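Local coordinates for protein RNase NGR3 (Nicotiana glutinosa, PDB 1VD3) that probably cleaves single-stranded RNA as a T2-family ribonuclease, and holds the nucleotide 2'-UMP in its pocket in this crystal form, at residues Y112-A115 with A116-R120; C179-K182 with T183-F187. All blocks are in the same frame, centred on the assembly; numbering follows the deposited sequence.

Interaction 1 of 2, residues Y112-A115 with A116-R120; sequences YFQA and ALDFR
Gln114 reaches one turn along the helix to Asp118. Its amide nitrogen NE2 gives a hydrogen bond to OD1 of Asp118 at 3.2 Å. The bond lies close to the amide plane of Gln114, but it meets the carboxylate from above, 45° out of that plane. The glutamine chain starts with CG anti to the backbone N (chi1 -174°) and then bends at chi2 (70°), which turns the amide back toward Asp118. The backbone repeats the same i to i+4 step. Asp118 N donates to Gln114 O at 2.7 Å, and Phe119 N to Ala115 O at 2.8 Å. Ala116 N and Leu117 N serve Tyr112 O and Phe113 O in the same way. This is regular alpha-helix, the middle of helix 109-123, in the RNase T2 fold. Its inner face packs on strand 41-48 through Ala115, Ala116 and Leu117. Tyr112 points its hydroxyl at the same strand and is hydrogen-bonded to Leu45 O; its side chain is about 4 Å from that of His101, a predicted active-site residue. Ala115 O also has CD1 of the Phe119 ring nearby at 3.0 Å. Phe119 O accepts a hydrogen bond from Ser123 OG.

Interaction 2 of 2, residues C179-K182 with T183-F187; sequences CVDK and TATDF
Asp181 folds its carboxylate back over the backbone of Thr183, Thr185 and Asp186. Its CG sits between the backbone N and the carbonyl carbon at chi1 80°, which swings the oxygens onto their N-H groups. Asp181 OD1 takes two bonds, from Asp186 N at 2.9 Å, nearly along the C-O axis, and from Thr185 N at 2.7 Å, on the syn side. Asp181 OD2 accepts from Thr183 N at 2.9 Å, from above the carboxylate plane. Thr185 OG1 donates to Thr183 OG1 at 2.7 Å. A type I beta turn from Asp181 to Ala184 is closed by Ala184 N to Asp181 O at 2.8 Å. Asp181 N bonds Asp186 O at 3.0 Å, beside the antiparallel, non-hydrogen-bonded pair of Val180 with Phe187. Val180 CG1 lies anti to the backbone N (chi1 175°), which sends it to Ala184 CA, while Val180 CG2 lies 3.7 Å from Phe187 CD2. With an alanine in place of Val180, both methyls go, and a gap would probably open beside the Phe187 ring and the Ala184 backbone. Cys179 O lies at the edge of that ring, and Cys179 is disulfide-bonded to Cys190. The hairpin joins strand 171-181 to strand 187-188, with strand 10-16 on the other side of strand 171-181 and helix 109-123 packed against Val180 and Phe187.

Overall arrangement
From the N terminus, strands 10-16 and 41-48 come early, then helices 73-79 and 91-102, and interaction 1 lies within the next helix, 109-123. It spans consecutive helical turns and closes no loop. The chain then passes through helices 125-131 and 144-155 and strand 160-165 before strand 171-181. Interaction 2 closes the tight loop between that strand and strand 187-188. The two are in series, neither nested nor crossing, with centres about 11 Å apart. They touch through Phe119, whose ring lies edge-to-face with Phe187 and whose CZ is 3.6 Å from Val180 CG1. The helix is thereby tied to the hairpin, and the same helix also packs on strand 41-48.

Interaction 1 of 2, residues Y112-A115 with A116-R120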
loop_
_atom_site.group_PDB
_atom_site.type_symbol
_atom_site.label_atom_id
_atom_site.label_comp_id
_atom_site.label_asym_id
_atom_site.label_seq_id
_atom_site.Cartn_x
_atom_site.Cartn_y
_atom_site.Cartn_z
ATOM N N TYR A 112 -6.853 11.293 -7.715
ATOM C CA TYR A 112 -6.795 10.185 -6.766
ATOM C C TYR A 112 -5.648 9.239 -7.110
ATOM O O TYR A 112 -4.827 8.892 -6.261
ATOM C CB TYR A 112 -8.118 9.403 -6.787
ATOM C CG TYR A 112 -8.149 8.215 -5.844
ATOM C CD1 TYR A 112 -8.266 8.393 -4.462
ATOM C CD2 TYR A 112 -8.038 6.919 -6.334
ATOM C CE1 TYR A 112 -8.268 7.301 -3.593
ATOM C CE2 TYR A 112 -8.037 5.822 -5.479
ATOM C CZ TYR A 112 -8.149 6.020 -4.110
ATOM O OH TYR A 112 -8.124 4.937 -3.269
ATOM N N PHE A 113 -5.594 8.801 -8.360
ATOM C CA PHE A 113 -4.526 7.889 -8.741
ATOM C C PHE A 113 -3.149 8.553 -8.762
ATOM O O PHE A 113 -2.153 7.938 -8.377
ATOM C CB PHE A 113 -4.859 7.231 -10.081
ATOM C CG PHE A 113 -5.961 6.220 -9.978
ATOM C CD1 PHE A 113 -7.283 6.576 -10.217
ATOM C CD2 PHE A 113 -5.682 4.917 -9.571
ATOM C CE1 PHE A 113 -8.316 5.644 -10.047
ATOM C CE2 PHE A 113 -6.705 3.981 -9.398
ATOM C CZ PHE A 113 -8.025 4.350 -9.637
ATOM N N GLN A 114 -3.093 9.814 -9.177
ATOM C CA GLN A 114 -1.818 10.526 -9.216
ATOM C C GLN A 114 -1.293 10.691 -7.789
ATOM O O GLN A 114 -0.102 10.553 -7.538
ATOM C CB GLN A 114 -1.993 11.901 -9.860
ATOM C CG GLN A 114 -0.687 12.641 -10.072
ATOM C CD GLN A 114 0.168 12.005 -11.149
ATOM O OE1 GLN A 114 -0.221 11.958 -12.317
ATOM N NE2 GLN A 114 1.339 11.509 -10.764
ATOM N N ALA A 115 -2.194 10.981 -6.861
ATOM C CA ALA A 115 -1.822 11.141 -5.462
ATOM C C ALA A 115 -1.164 9.861 -4.952
ATOM O O ALA A 115 -0.103 9.905 -4.340
ATOM C CB ALA A 115 -3.059 11.465 -4.623
ATOM N N ALA A 116 -1.801 8.722 -5.211
ATOM C CA ALA A 116 -1.266 7.437 -4.775
ATOM C C ALA A 116 0.134 7.229 -5.343
ATOM O O ALA A 116 1.063 6.844 -4.626
ATOM C CB ALA A 116 -2.185 6.307 -5.223
ATOM N N LEU A 117 0.277 7.481 -6.639
ATOM C CA LEU A 117 1.566 7.327 -7.300
ATOM C C LEU A 117 2.599 8.276 -6.692
ATOM O O LEU A 117 3.743 7.881 -6.439
ATOM C CB LEU A 117 1.426 7.595 -8.806
ATOM C CG LEU A 117 0.568 6.595 -9.589
ATOM C CD1 LEU A 117 0.391 7.084 -11.017
ATOM C CD2 LEU A 117 1.220 5.217 -9.573
ATOM N N ASP A 118 2.198 9.522 -6.454
ATOM C CA ASP A 118 3.106 10.508 -5.870
ATOM C C ASP A 118 3.555 10.136 -4.462
ATOM O O ASP A 118 4.735 10.250 -4.128
ATOM C CB ASP A 118 2.463 11.896 -5.830
ATOM C CG ASP A 118 2.371 12.545 -7.200
ATOM O OD1 ASP A 118 3.011 12.039 -8.146
ATOM O OD2 ASP A 118 1.667 13.570 -7.323
ATOM N N PHE A 119 2.622 9.701 -3.624
ATOM C CA PHE A 119 2.998 9.340 -2.267
ATOM C C PHE A 119 3.827 8.069 -2.189
ATOM O O PHE A 119 4.614 7.900 -1.259
ATOM C CB PHE A 119 1.755 9.257 -1.378
ATOM C CG PHE A 119 1.206 10.607 -1.017
ATOM C CD1 PHE A 119 0.021 11.071 -1.573
ATOM C CD2 PHE A 119 1.914 11.442 -0.160
ATOM C CE1 PHE A 119 -0.448 12.352 -1.287
ATOM C CE2 PHE A 119 1.454 12.727 0.132
ATOM C CZ PHE A 119 0.270 13.181 -0.433
ATOM N N ARG A 120 3.664 7.171 -3.155
ATOM C CA ARG A 120 4.470 5.958 -3.140
ATOM C C ARG A 120 5.916 6.402 -3.389
ATOM O O ARG A 120 6.851 5.954 -2.718
ATOM C CB ARG A 120 4.045 4.985 -4.248
ATOM C CG ARG A 120 4.643 3.587 -4.067
ATOM C CD ARG A 120 4.628 2.791 -5.359
ATOM N NE ARG A 120 5.571 3.351 -6.322
ATOM C CZ ARG A 120 6.875 3.088 -6.339
ATOM N NH1 ARG A 120 7.407 2.255 -5.450
ATOM N NH2 ARG A 120 7.654 3.682 -7.231
#

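Interaction 2 of 2, residues C179-K182 with T183-F187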
loop_
_atom_site.group_PDB
_atom_site.type_symbol
_atom_site.label_atom_id
_atom_site.label_comp_id
_atom_site.label_asym_id
_atom_site.label_seq_id
_atom_site.Cartn_x
_atom_site.Cartn_y
_atom_site.Cartn_z
ATOM N N CYS A 179 0.007 7.867 7.017
ATOM C CA CYS A 179 -1.164 8.725 6.928
ATOM C C CYS A 179 -0.901 9.980 6.120
ATOM O O CYS A 179 0.203 10.523 6.142
ATOM C CB CYS A 179 -1.669 9.079 8.330
ATOM S SG CYS A 179 -2.391 7.607 9.116
ATOM N N VAL A 180 -1.921 10.406 5.379
ATOM C CA VAL A 180 -1.849 11.598 4.542
ATOM C C VAL A 180 -3.016 12.494 4.947
ATOM O O VAL A 180 -4.097 11.996 5.269
ATOM C CB VAL A 180 -1.971 11.218 3.042
ATOM C CG1 VAL A 180 -2.029 12.467 2.178
ATOM C CG2 VAL A 180 -0.790 10.347 2.636
ATOM N N ASP A 181 -2.812 13.810 4.941
ATOM C CA ASP A 181 -3.897 14.711 5.332
ATOM C C ASP A 181 -5.061 14.644 4.352
ATOM O O ASP A 181 -4.902 14.231 3.201
ATOM C CB ASP A 181 -3.403 16.154 5.445
ATOM C CG ASP A 181 -3.305 16.836 4.106
ATOM O OD1 ASP A 181 -2.392 16.497 3.327
ATOM O OD2 ASP A 181 -4.155 17.710 3.833
ATOM N N LYS A 182 -6.236 15.069 4.808
ATOM C CA LYS A 182 -7.439 15.011 3.982
ATOM C C LYS A 182 -7.394 15.746 2.647
ATOM O O LYS A 182 -8.182 15.438 1.756
ATOM C CB LYS A 182 -8.655 15.481 4.788
ATOM C CG LYS A 182 -8.631 16.947 5.180
ATOM C CD LYS A 182 -9.904 17.342 5.922
ATOM C CE LYS A 182 -9.981 16.689 7.289
ATOM N NZ LYS A 182 -11.180 17.148 8.055
ATOM N N THR A 183 -6.497 16.717 2.495
ATOM C CA THR A 183 -6.408 17.436 1.223
ATOM C C THR A 183 -5.402 16.738 0.311
ATOM O O THR A 183 -5.115 17.210 -0.789
ATOM C CB THR A 183 -5.954 18.907 1.402
ATOM O OG1 THR A 183 -4.590 18.943 1.843
ATOM C CG2 THR A 183 -6.836 19.623 2.415
ATOM N N ALA A 184 -4.869 15.612 0.779
ATOM C CA ALA A 184 -3.892 14.839 0.015
ATOM C C ALA A 184 -2.672 15.688 -0.326
ATOM O O ALA A 184 -2.086 15.546 -1.398
ATOM C CB ALA A 184 -4.529 14.307 -1.271
ATOM N N THR A 185 -2.288 16.567 0.592
ATOM C CA THR A 185 -1.141 17.432 0.357
ATOM C C THR A 185 0.174 16.829 0.838
ATOM O O THR A 185 1.184 16.898 0.138
ATOM C CB THR A 185 -1.340 18.801 1.026
ATOM O OG1 THR A 185 -2.425 19.488 0.388
ATOM C CG2 THR A 185 -0.074 19.645 0.914
ATOM N N ASP A 186 0.165 16.230 2.025
ATOM C CA ASP A 186 1.389 15.644 2.553
ATOM C C ASP A 186 1.148 14.588 3.632
ATOM O O ASP A 186 0.023 14.389 4.094
ATOM C CB ASP A 186 2.280 16.767 3.096
ATOM C CG ASP A 186 3.613 16.266 3.621
ATOM O OD1 ASP A 186 4.236 15.405 2.960
ATOM O OD2 ASP A 186 4.044 16.747 4.692
ATOM N N PHE A 187 2.215 13.902 4.017
ATOM C CA PHE A 187 2.134 12.889 5.057
ATOM C C PHE A 187 1.939 13.613 6.379
ATOM O O PHE A 187 2.434 14.726 6.565
ATOM C CB PHE A 187 3.427 12.069 5.120
ATOM C CG PHE A 187 3.608 11.115 3.970
ATOM C CD1 PHE A 187 4.714 11.220 3.126
ATOM C CD2 PHE A 187 2.685 10.098 3.742
ATOM C CE1 PHE A 187 4.897 10.323 2.072
ATOM C CE2 PHE A 187 2.860 9.195 2.690
ATOM C CZ PHE A 187 3.968 9.311 1.855
#